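Local coordinates for protein putative sporulation-specific glycosylase YdhD (Bacillus subtilis subsp. subtilis str. 168, PDB 3CZ8) that probably hydrolyses glycosidic bonds during sporulation through its family 18 glycosyl hydrolase domain, the part in this model, and may bind chitin, at residues T10-L21 with R296-Q307; L53-W63 with S108-T116. The protein carries 1 engineered substitution. All blocks are in the same frame, centred on the assembly; numbering follows the deposited sequence.

Interaction 1: T10-L21 with R296-Q307; sequences TLSFYVLRNPDL and REYRLQAIGAWQ
Leu11 lays CG and both methyls against the benzo part of the Trp306 indole, CD2 coming 3.7 Å from Trp306 CZ3. Ser12 pairs with Gln307 through two backbone bonds, and a side-chain link adds a third: Ser12 OG accepts from Gln307 NE2 at 3.0 Å, in the amide plane. Phe13 turns its edge to the Trp306 face, an edge-to-face pair with planes at 69°. Its CG lies anti to the backbone N (chi1 -173°), which also brings the far end of the ring up to Gly304. There Phe13 CZ is 3.5 Å from Gly304 CA. On the other side of the sheet the Tyr14 ring meets Ala305 CB and takes Gln307 OE1 over one face, while its hydroxyl bonds Glu248 of the second subunit. Val15 CG1 presses tightly on Ala302 CB, at 3.5 Å. Leu16 and Ile303 close the last two-bond pair. Beyond the strand, Asn18 ND2 gives a straight bond (170°) to Leu300 O, 2.9 Å away, and Asn18 OD1 accepts from Asp20 N in an Asx turn. Asp20 then meets Arg296 in a salt bridge: Arg296 NE reaches Asp20 OD1 at 3.1 Å from above the carboxylate plane. Pairing strand 9-17 with 302-310 closes the family 18 TIM-barrel sheet between its first and last strands, 9-17 running antiparallel to both neighbours, unlike the parallel pairs elsewhere in the barrel.

Interaction 2: L53-W63 with S108-T116; sequences LNDAAAIETTW and STRGYGGVT
The Tyr112 ring takes Ile59 CD1 over one face, a CH-pi contact in which the methyl stands 3.8 Å from the ring centroid, 20° off the normal. At the ring's edge Asp55 OD1 accepts a hydrogen bond from Tyr112 OH, 2.6 Å away; the carboxylate is turned 65° from the ring and is met on its anti side. Tyr41 also bonds Asp55 OD1, so two tyrosines grip this oxygen. The other flat group, the Trp63 indole, has Gly111 O at its edge: Trp63 NE1 points straight at this carbonyl, 2.7 Å off and practically in the ring plane. Alongside, Trp63 CZ2 comes 3.5 Å from Gly113 N. The Arg110 guanidinium has Ile59 CD1 near its plane at the edge, and Arg110 NH2 forms a salt bridge of 3.0 Å with Asp55 OD2. Bends at chi2 (-97°) and chi3 bring the arginine chain round to Asp55, where NH2 also lies beside Ala56. Ile59 thus sits between the guanidinium and the phenol, its CG2 reaching 3.4 Å from Gly111 O. Gly111 follows helix 93-110 with positive phi, and the chain then turns into strand 114-118. Asp55 and helix 56-64 are therefore held to the alpha-to-beta loop that leads into strand 114-118, within the beta-alpha repeats of the TIM barrel.

How the interactions relate
Both contacts belong to one barrel, reaching the same sheet at different places. Interaction 1 joins strands 9-17 and 302-310 from near the two ends of the chain, and the 274 residues between its segments include all of interaction 2. Their centres lie 20 Å apart and their nearest atoms about 6 Å, without touching. Strand 35-42, which pairs with 9-17, links them: Ile36 meets Ser12, Tyr14 and Gln307 of interaction 1 and also Thr62 of interaction 2. The Trp306 side chain is about 7 Å from that of Glu120, the predicted proton donor, and the Leu11 side chain comes about 3 Å from a glycerol, probably from the crystallisation liquor; interaction 2 lies away from Glu120.

Interaction 1: T10-L21 with R296-Q307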
loop_
_atom_site.group_PDB
_atom_site.type_symbol
_atom_site.label_atom_id
_atom_site.label_comp_id
_atom_site.label_asym_id
_atom_site.label_seq_id
_atom_site.Cartn_x
_atom_site.Cartn_y
_atom_site.Cartn_z
ATOM N N THR A 10 2.401 2.693 7.021
ATOM C CA THR A 10 1.797 2.051 8.185
ATOM C C THR A 10 0.659 1.137 7.725
ATOM O O THR A 10 -0.316 1.597 7.120
ATOM C CB THR A 10 1.266 3.088 9.201
ATOM O OG1 THR A 10 2.327 3.973 9.587
ATOM C CG2 THR A 10 0.704 2.397 10.447
ATOM N N LEU A 11 0.799 -0.156 7.999
ATOM C CA LEU A 11 -0.249 -1.116 7.677
ATOM C C LEU A 11 -1.285 -1.175 8.795
ATOM O O LEU A 11 -0.944 -1.216 9.976
ATOM C CB LEU A 11 0.336 -2.511 7.416
ATOM C CG LEU A 11 -0.620 -3.603 6.918
ATOM C CD1 LEU A 11 -1.046 -3.353 5.469
ATOM C CD2 LEU A 11 0.008 -4.979 7.060
ATOM N N SER A 12 -2.552 -1.165 8.405
ATOM C CA SER A 12 -3.626 -1.406 9.342
ATOM C C SER A 12 -4.757 -2.218 8.718
ATOM O O SER A 12 -5.004 -2.135 7.513
ATOM C CB SER A 12 -4.137 -0.090 9.940
ATOM O OG SER A 12 -4.862 0.666 8.995
ATOM N N PHE A 13 -5.415 -3.016 9.555
ATOM C CA PHE A 13 -6.555 -3.837 9.165
ATOM C C PHE A 13 -7.855 -3.181 9.633
ATOM O O PHE A 13 -8.010 -2.856 10.813
ATOM C CB PHE A 13 -6.403 -5.235 9.771
ATOM C CG PHE A 13 -7.439 -6.225 9.312
ATOM C CD1 PHE A 13 -8.526 -6.540 10.128
ATOM C CD2 PHE A 13 -7.319 -6.857 8.073
ATOM C CE1 PHE A 13 -9.482 -7.467 9.720
ATOM C CE2 PHE A 13 -8.268 -7.792 7.656
ATOM C CZ PHE A 13 -9.351 -8.095 8.482
ATOM N N TYR A 14 -8.790 -2.979 8.714
ATOM C CA TYR A 14 -10.001 -2.242 9.055
ATOM C C TYR A 14 -11.277 -2.981 8.707
ATOM O O TYR A 14 -11.310 -3.792 7.781
ATOM C CB TYR A 14 -9.969 -0.804 8.495
ATOM C CG TYR A 14 -10.386 -0.650 7.047
ATOM C CD1 TYR A 14 -11.633 -0.124 6.722
ATOM C CD2 TYR A 14 -9.531 -1.010 6.005
ATOM C CE1 TYR A 14 -12.024 0.035 5.407
ATOM C CE2 TYR A 14 -9.921 -0.859 4.670
ATOM C CZ TYR A 14 -11.171 -0.340 4.383
ATOM O OH TYR A 14 -11.577 -0.182 3.078
ATOM N N VAL A 15 -12.326 -2.695 9.469
ATOM C CA VAL A 15 -13.563 -3.461 9.410
ATOM C C VAL A 15 -14.640 -2.730 8.605
ATOM O O VAL A 15 -14.937 -1.562 8.865
ATOM C CB VAL A 15 -14.037 -3.823 10.848
ATOM C CG1 VAL A 15 -15.406 -4.451 10.846
ATOM C CG2 VAL A 15 -13.038 -4.773 11.505
ATOM N N LEU A 16 -15.191 -3.428 7.610
ATOM C CA LEU A 16 -16.261 -2.917 6.748
ATOM C C LEU A 16 -17.534 -3.686 7.056
ATOM O O LEU A 16 -17.745 -4.776 6.516
ATOM C CB LEU A 16 -15.902 -3.115 5.269
ATOM C CG LEU A 16 -14.709 -2.327 4.731
ATOM C CD1 LEU A 16 -13.890 -3.176 3.790
ATOM C CD2 LEU A 16 -15.166 -1.040 4.056
ATOM N N ARG A 17 -18.371 -3.122 7.928
ATOM C CA ARG A 17 -19.547 -3.823 8.442
ATOM C C ARG A 17 -20.534 -4.263 7.355
ATOM O O ARG A 17 -20.736 -3.552 6.367
ATOM C CB ARG A 17 -20.260 -2.979 9.509
ATOM C CG ARG A 17 -21.434 -3.703 10.165
ATOM C CD ARG A 17 -22.205 -2.855 11.138
ATOM N NE ARG A 17 -21.887 -3.242 12.508
ATOM C CZ ARG A 17 -22.644 -2.968 13.564
ATOM N NH1 ARG A 17 -23.775 -2.287 13.422
ATOM N NH2 ARG A 17 -22.261 -3.378 14.767
ATOM N N ASN A 18 -21.086 -5.465 7.533
ATOM C CA ASN A 18 -22.292 -5.925 6.849
ATOM C C ASN A 18 -23.363 -4.829 6.934
ATOM O O ASN A 18 -23.823 -4.505 8.034
ATOM C CB ASN A 18 -22.784 -7.211 7.532
ATOM C CG ASN A 18 -23.937 -7.895 6.803
ATOM O OD1 ASN A 18 -24.595 -7.319 5.941
ATOM N ND2 ASN A 18 -24.184 -9.144 7.165
ATOM N N PRO A 19 -23.747 -4.245 5.773
ATOM C CA PRO A 19 -24.688 -3.110 5.716
ATOM C C PRO A 19 -26.102 -3.445 6.209
ATOM O O PRO A 19 -26.843 -2.546 6.613
ATOM C CB PRO A 19 -24.713 -2.748 4.227
ATOM C CG PRO A 19 -24.294 -3.986 3.523
ATOM C CD PRO A 19 -23.292 -4.636 4.426
ATOM N N ASP A 20 -26.450 -4.730 6.185
ATOM C CA ASP A 20 -27.731 -5.230 6.681
ATOM C C ASP A 20 -27.903 -5.133 8.204
ATOM O O ASP A 20 -29.012 -5.300 8.714
ATOM C CB ASP A 20 -27.933 -6.681 6.224
ATOM C CG ASP A 20 -27.970 -6.820 4.712
ATOM O OD1 ASP A 20 -27.999 -7.968 4.218
ATOM O OD2 ASP A 20 -27.973 -5.784 4.014
ATOM N N LEU A 21 -26.816 -4.852 8.920
ATOM C CA LEU A 21 -26.820 -4.863 10.382
ATOM C C LEU A 21 -26.958 -3.488 11.043
ATOM O O LEU A 21 -27.245 -3.407 12.241
ATOM C CB LEU A 21 -25.573 -5.584 10.923
ATOM C CG LEU A 21 -25.329 -7.058 10.571
ATOM C CD1 LEU A 21 -24.113 -7.572 11.330
ATOM C CD2 LEU A 21 -26.546 -7.949 10.845
ATOM N N ARG A 296 -23.115 -11.442 3.686
ATOM C CA ARG A 296 -24.524 -11.099 3.860
ATOM C C ARG A 296 -25.425 -12.332 3.862
ATOM O O ARG A 296 -26.379 -12.395 4.636
ATOM C CB ARG A 296 -24.975 -10.110 2.783
ATOM C CG ARG A 296 -24.434 -8.703 2.974
ATOM C CD ARG A 296 -24.772 -7.808 1.792
ATOM N NE ARG A 296 -26.115 -7.246 1.898
ATOM C CZ ARG A 296 -26.666 -6.431 1.003
ATOM N NH1 ARG A 296 -25.997 -6.073 -0.087
ATOM N NH2 ARG A 296 -27.896 -5.974 1.199
ATOM N N GLU A 297 -25.106 -13.298 2.998
ATOM C CA GLU A 297 -25.802 -14.587 2.912
ATOM C C GLU A 297 -25.790 -15.353 4.244
ATOM O O GLU A 297 -26.794 -15.948 4.631
ATOM C CB GLU A 297 -25.180 -15.452 1.803
ATOM C CG GLU A 297 -25.888 -16.791 1.546
ATOM C CD GLU A 297 -25.082 -17.762 0.681
ATOM O OE1 GLU A 297 -25.322 -18.985 0.789
ATOM O OE2 GLU A 297 -24.219 -17.319 -0.108
ATOM N N TYR A 298 -24.659 -15.323 4.942
ATOM C CA TYR A 298 -24.505 -16.072 6.181
ATOM C C TYR A 298 -24.689 -15.226 7.435
ATOM O O TYR A 298 -24.368 -15.690 8.538
ATOM C CB TYR A 298 -23.146 -16.766 6.210
ATOM C CG TYR A 298 -23.079 -18.011 5.371
ATOM C CD1 TYR A 298 -22.622 -17.973 4.057
ATOM C CD2 TYR A 298 -23.464 -19.240 5.896
ATOM C CE1 TYR A 298 -22.552 -19.132 3.287
ATOM C CE2 TYR A 298 -23.394 -20.402 5.139
ATOM C CZ TYR A 298 -22.939 -20.342 3.839
ATOM O OH TYR A 298 -22.877 -21.501 3.101
ATOM N N ARG A 299 -25.209 -14.005 7.247
ATOM C CA ARG A 299 -25.452 -13.049 8.335
ATOM C C ARG A 299 -24.219 -12.802 9.213
ATOM O O ARG A 299 -24.321 -12.673 10.440
ATOM C CB ARG A 299 -26.663 -13.471 9.181
ATOM C CG ARG A 299 -28.004 -12.987 8.656
ATOM C CD ARG A 299 -29.139 -13.444 9.567
ATOM N NE ARG A 299 -30.053 -12.348 9.882
ATOM C CZ ARG A 299 -29.921 -11.539 10.931
ATOM N NH1 ARG A 299 -30.800 -10.566 11.131
ATOM N NH2 ARG A 299 -28.913 -11.697 11.784
ATOM N N LEU A 300 -23.051 -12.730 8.577
ATOM C CA LEU A 300 -21.784 -12.503 9.275
ATOM C C LEU A 300 -21.614 -11.028 9.635
ATOM O O LEU A 300 -22.335 -10.178 9.117
ATOM C CB LEU A 300 -20.624 -12.995 8.409
ATOM C CG LEU A 300 -20.076 -14.416 8.594
ATOM C CD1 LEU A 300 -21.059 -15.439 9.180
ATOM C CD2 LEU A 300 -19.467 -14.915 7.298
ATOM N N GLN A 301 -20.656 -10.730 10.512
ATOM C CA GLN A 301 -20.457 -9.369 11.026
ATOM C C GLN A 301 -19.945 -8.365 9.998
ATOM O O GLN A 301 -20.489 -7.263 9.889
ATOM C CB GLN A 301 -19.524 -9.377 12.243
ATOM C CG GLN A 301 -19.158 -7.996 12.818
ATOM C CD GLN A 301 -20.335 -7.261 13.474
ATOM O OE1 GLN A 301 -20.391 -6.034 13.455
ATOM N NE2 GLN A 301 -21.263 -8.007 14.068
ATOM N N ALA A 302 -18.905 -8.746 9.255
ATOM C CA ALA A 302 -18.183 -7.800 8.406
ATOM C C ALA A 302 -17.238 -8.443 7.404
ATOM O O ALA A 302 -16.891 -9.623 7.509
ATOM C CB ALA A 302 -17.395 -6.825 9.272
ATOM N N ILE A 303 -16.842 -7.626 6.429
ATOM C CA ILE A 303 -15.674 -7.850 5.590
ATOM C C ILE A 303 -14.530 -7.067 6.256
ATOM O O ILE A 303 -14.749 -5.973 6.777
ATOM C CB ILE A 303 -15.967 -7.379 4.127
ATOM C CG1 ILE A 303 -16.746 -8.458 3.347
ATOM C CG2 ILE A 303 -14.707 -6.930 3.379
ATOM C CD1 ILE A 303 -15.914 -9.600 2.791
ATOM N N GLY A 304 -13.334 -7.649 6.293
ATOM C CA GLY A 304 -12.141 -6.931 6.759
ATOM C C GLY A 304 -11.149 -6.718 5.626
ATOM O O GLY A 304 -10.992 -7.585 4.767
ATOM N N ALA A 305 -10.479 -5.566 5.615
ATOM C CA ALA A 305 -9.557 -5.222 4.523
ATOM C C ALA A 305 -8.364 -4.388 4.983
ATOM O O ALA A 305 -8.233 -4.077 6.170
ATOM C CB ALA A 305 -10.300 -4.520 3.399
ATOM N N TRP A 306 -7.498 -4.026 4.038
ATOM C CA TRP A 306 -6.213 -3.403 4.368
ATOM C C TRP A 306 -6.072 -1.977 3.853
ATOM O O TRP A 306 -6.558 -1.642 2.775
ATOM C CB TRP A 306 -5.069 -4.252 3.814
ATOM C CG TRP A 306 -5.115 -5.682 4.251
ATOM C CD1 TRP A 306 -5.726 -6.725 3.601
ATOM C CD2 TRP A 306 -4.526 -6.235 5.432
ATOM N NE1 TRP A 306 -5.550 -7.889 4.310
ATOM C CE2 TRP A 306 -4.819 -7.616 5.439
ATOM C CE3 TRP A 306 -3.775 -5.696 6.489
ATOM C CZ2 TRP A 306 -4.386 -8.468 6.459
ATOM C CZ3 TRP A 306 -3.351 -6.541 7.503
ATOM C CH2 TRP A 306 -3.657 -7.916 7.480
ATOM N N GLN A 307 -5.393 -1.144 4.635
ATOM C CA GLN A 307 -5.052 0.212 4.209
ATOM C C GLN A 307 -3.611 0.547 4.584
ATOM O O GLN A 307 -3.083 0.053 5.587
ATOM C CB GLN A 307 -6.031 1.241 4.788
ATOM C CG GLN A 307 -6.390 1.007 6.241
ATOM C CD GLN A 307 -7.305 2.068 6.829
ATOM O OE1 GLN A 307 -8.073 2.719 6.120
ATOM N NE2 GLN A 307 -7.232 2.235 8.146
#

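Interaction 2: L53-W63 with S108-T116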
loop_
_atom_site.group_PDB
_atom_site.type_symbol
_atom_site.label_atom_id
_atom_site.label_comp_id
_atom_site.label_asym_id
_atom_site.label_seq_id
_atom_site.Cartn_x
_atom_site.Cartn_y
_atom_site.Cartn_z
ATOM N N LEU A 53 5.790 2.134 19.414
ATOM C CA LEU A 53 5.421 2.746 18.145
ATOM C C LEU A 53 5.191 4.237 18.280
ATOM O O LEU A 53 4.907 4.739 19.369
ATOM C CB LEU A 53 4.149 2.110 17.578
ATOM C CG LEU A 53 4.096 0.664 17.092
ATOM C CD1 LEU A 53 2.704 0.422 16.560
ATOM C CD2 LEU A 53 5.133 0.379 16.020
ATOM N N ASN A 54 5.303 4.936 17.156
ATOM C CA ASN A 54 4.851 6.311 17.056
ATOM C C ASN A 54 3.376 6.296 16.688
ATOM O O ASN A 54 3.000 6.610 15.561
ATOM C CB ASN A 54 5.684 7.081 16.028
ATOM C CG ASN A 54 5.521 8.587 16.149
ATOM O OD1 ASN A 54 5.528 9.141 17.251
ATOM N ND2 ASN A 54 5.385 9.257 15.011
ATOM N N ASP A 55 2.545 5.917 17.658
ATOM C CA ASP A 55 1.132 5.636 17.407
ATOM C C ASP A 55 0.169 6.675 17.970
ATOM O O ASP A 55 -1.014 6.680 17.619
ATOM C CB ASP A 55 0.759 4.223 17.888
ATOM C CG ASP A 55 1.073 3.979 19.370
ATOM O OD1 ASP A 55 0.798 2.853 19.837
ATOM O OD2 ASP A 55 1.580 4.882 20.074
ATOM N N ALA A 56 0.691 7.556 18.826
ATOM C CA ALA A 56 -0.101 8.563 19.541
ATOM C C ALA A 56 -0.987 9.418 18.638
ATOM O O ALA A 56 -2.145 9.684 18.971
ATOM C CB ALA A 56 0.806 9.448 20.394
ATOM N N ALA A 57 -0.444 9.825 17.494
ATOM C CA ALA A 57 -1.196 10.602 16.511
ATOM C C ALA A 57 -2.284 9.760 15.847
ATOM O O ALA A 57 -3.402 10.233 15.654
ATOM C CB ALA A 57 -0.253 11.198 15.463
ATOM N N ALA A 58 -1.948 8.511 15.523
ATOM C CA ALA A 58 -2.876 7.587 14.856
ATOM C C ALA A 58 -4.047 7.150 15.749
ATOM O O ALA A 58 -5.179 7.024 15.273
ATOM C CB ALA A 58 -2.120 6.370 14.322
ATOM N N ILE A 59 -3.764 6.936 17.034
ATOM C CA ILE A 59 -4.788 6.594 18.029
ATOM C C ILE A 59 -5.808 7.724 18.176
ATOM O O ILE A 59 -7.021 7.485 18.096
ATOM C CB ILE A 59 -4.155 6.243 19.405
ATOM C CG1 ILE A 59 -3.279 4.996 19.284
ATOM C CG2 ILE A 59 -5.230 6.011 20.473
ATOM C CD1 ILE A 59 -2.273 4.834 20.416
ATOM N N GLU A 60 -5.302 8.948 18.353
ATOM C CA GLU A 60 -6.122 10.154 18.540
ATOM C C GLU A 60 -7.017 10.441 17.331
ATOM O O GLU A 60 -8.188 10.798 17.489
ATOM C CB GLU A 60 -5.222 11.363 18.837
ATOM C CG GLU A 60 -5.963 12.612 19.334
ATOM C CD GLU A 60 -5.098 13.872 19.329
ATOM O OE1 GLU A 60 -3.936 13.820 19.790
ATOM O OE2 GLU A 60 -5.588 14.924 18.868
ATOM N N THR A 61 -6.458 10.264 16.134
ATOM C CA THR A 61 -7.177 10.478 14.877
ATOM C C THR A 61 -8.304 9.460 14.693
ATOM O O THR A 61 -9.405 9.823 14.274
ATOM C CB THR A 61 -6.208 10.433 13.664
ATOM O OG1 THR A 61 -5.078 11.274 13.923
ATOM C CG2 THR A 61 -6.893 10.897 12.379
ATOM N N THR A 62 -8.023 8.197 15.025
ATOM C CA THR A 62 -9.004 7.110 14.902
ATOM C C THR A 62 -10.210 7.336 15.820
ATOM O O THR A 62 -11.357 7.231 15.375
ATOM C CB THR A 62 -8.368 5.713 15.171
ATOM O OG1 THR A 62 -7.150 5.582 14.427
ATOM C CG2 THR A 62 -9.311 4.593 14.760
ATOM N N TRP A 63 -9.942 7.667 17.085
ATOM C CA TRP A 63 -10.997 7.974 18.060
ATOM C C TRP A 63 -11.921 9.095 17.595
ATOM O O TRP A 63 -13.145 8.963 17.673
ATOM C CB TRP A 63 -10.397 8.362 19.413
ATOM C CG TRP A 63 -9.956 7.222 20.296
ATOM C CD1 TRP A 63 -8.713 7.052 20.845
ATOM C CD2 TRP A 63 -10.753 6.122 20.764
ATOM N NE1 TRP A 63 -8.684 5.911 21.614
ATOM C CE2 TRP A 63 -9.923 5.327 21.590
ATOM C CE3 TRP A 63 -12.088 5.730 20.570
ATOM C CZ2 TRP A 63 -10.378 4.161 22.207
ATOM C CZ3 TRP A 63 -12.539 4.564 21.190
ATOM C CH2 TRP A 63 -11.686 3.799 21.997
ATOM N N SER A 108 -4.066 0.721 28.079
ATOM C CA SER A 108 -4.480 1.729 29.051
ATOM C C SER A 108 -3.629 2.995 28.967
ATOM O O SER A 108 -4.167 4.102 28.982
ATOM C CB SER A 108 -4.494 1.154 30.471
ATOM O OG SER A 108 -3.328 0.392 30.735
ATOM N N THR A 109 -2.308 2.822 28.872
ATOM C CA THR A 109 -1.372 3.945 28.750
ATOM C C THR A 109 -1.550 4.671 27.420
ATOM O O THR A 109 -1.769 5.885 27.394
ATOM C CB THR A 109 0.093 3.482 28.887
ATOM O OG1 THR A 109 0.247 2.741 30.105
ATOM C CG2 THR A 109 1.057 4.669 28.894
ATOM N N ARG A 110 -1.483 3.918 26.324
ATOM C CA ARG A 110 -1.525 4.497 24.980
ATOM C C ARG A 110 -2.923 4.903 24.521
ATOM O O ARG A 110 -3.065 5.697 23.594
ATOM C CB ARG A 110 -0.870 3.553 23.963
ATOM C CG ARG A 110 0.608 3.251 24.229
ATOM C CD ARG A 110 1.543 4.131 23.395
ATOM N NE ARG A 110 1.654 5.501 23.901
ATOM C CZ ARG A 110 1.039 6.559 23.375
ATOM N NH1 ARG A 110 1.211 7.760 23.915
ATOM N NH2 ARG A 110 0.251 6.424 22.315
ATOM N N GLY A 111 -3.955 4.359 25.160
ATOM C CA GLY A 111 -5.333 4.762 24.862
ATOM C C GLY A 111 -6.020 4.022 23.724
ATOM O O GLY A 111 -6.905 4.571 23.054
ATOM N N TYR A 112 -5.627 2.770 23.508
ATOM C CA TYR A 112 -6.299 1.915 22.532
ATOM C C TYR A 112 -7.651 1.465 23.069
ATOM O O TYR A 112 -7.855 1.425 24.278
ATOM C CB TYR A 112 -5.444 0.691 22.221
ATOM C CG TYR A 112 -4.288 0.932 21.273
ATOM C CD1 TYR A 112 -4.507 1.090 19.903
ATOM C CD2 TYR A 112 -2.975 0.964 21.741
ATOM C CE1 TYR A 112 -3.451 1.289 19.024
ATOM C CE2 TYR A 112 -1.907 1.164 20.868
ATOM C CZ TYR A 112 -2.158 1.323 19.508
ATOM O OH TYR A 112 -1.118 1.523 18.631
ATOM N N GLY A 113 -8.574 1.139 22.169
ATOM C CA GLY A 113 -9.871 0.591 22.561
ATOM C C GLY A 113 -9.902 -0.926 22.680
ATOM O O GLY A 113 -10.949 -1.511 22.960
ATOM N N GLY A 114 -8.752 -1.565 22.475
ATOM C CA GLY A 114 -8.662 -3.019 22.496
ATOM C C GLY A 114 -7.454 -3.535 21.741
ATOM O O GLY A 114 -6.537 -2.767 21.429
ATOM N N VAL A 115 -7.434 -4.839 21.473
ATOM C CA VAL A 115 -6.333 -5.440 20.720
ATOM C C VAL A 115 -6.764 -6.344 19.577
ATOM O O VAL A 115 -7.929 -6.741 19.462
ATOM C CB VAL A 115 -5.341 -6.255 21.605
ATOM C CG1 VAL A 115 -4.569 -5.356 22.538
ATOM C CG2 VAL A 115 -6.053 -7.356 22.358
ATOM N N THR A 116 -5.784 -6.654 18.737
ATOM C CA THR A 116 -5.887 -7.704 17.739
ATOM C C THR A 116 -4.681 -8.594 17.945
ATOM O O THR A 116 -3.543 -8.164 17.763
ATOM C CB THR A 116 -5.929 -7.149 16.305
ATOM O OG1 THR A 116 -7.069 -6.295 16.175
ATOM C CG2 THR A 116 -6.041 -8.281 15.284
#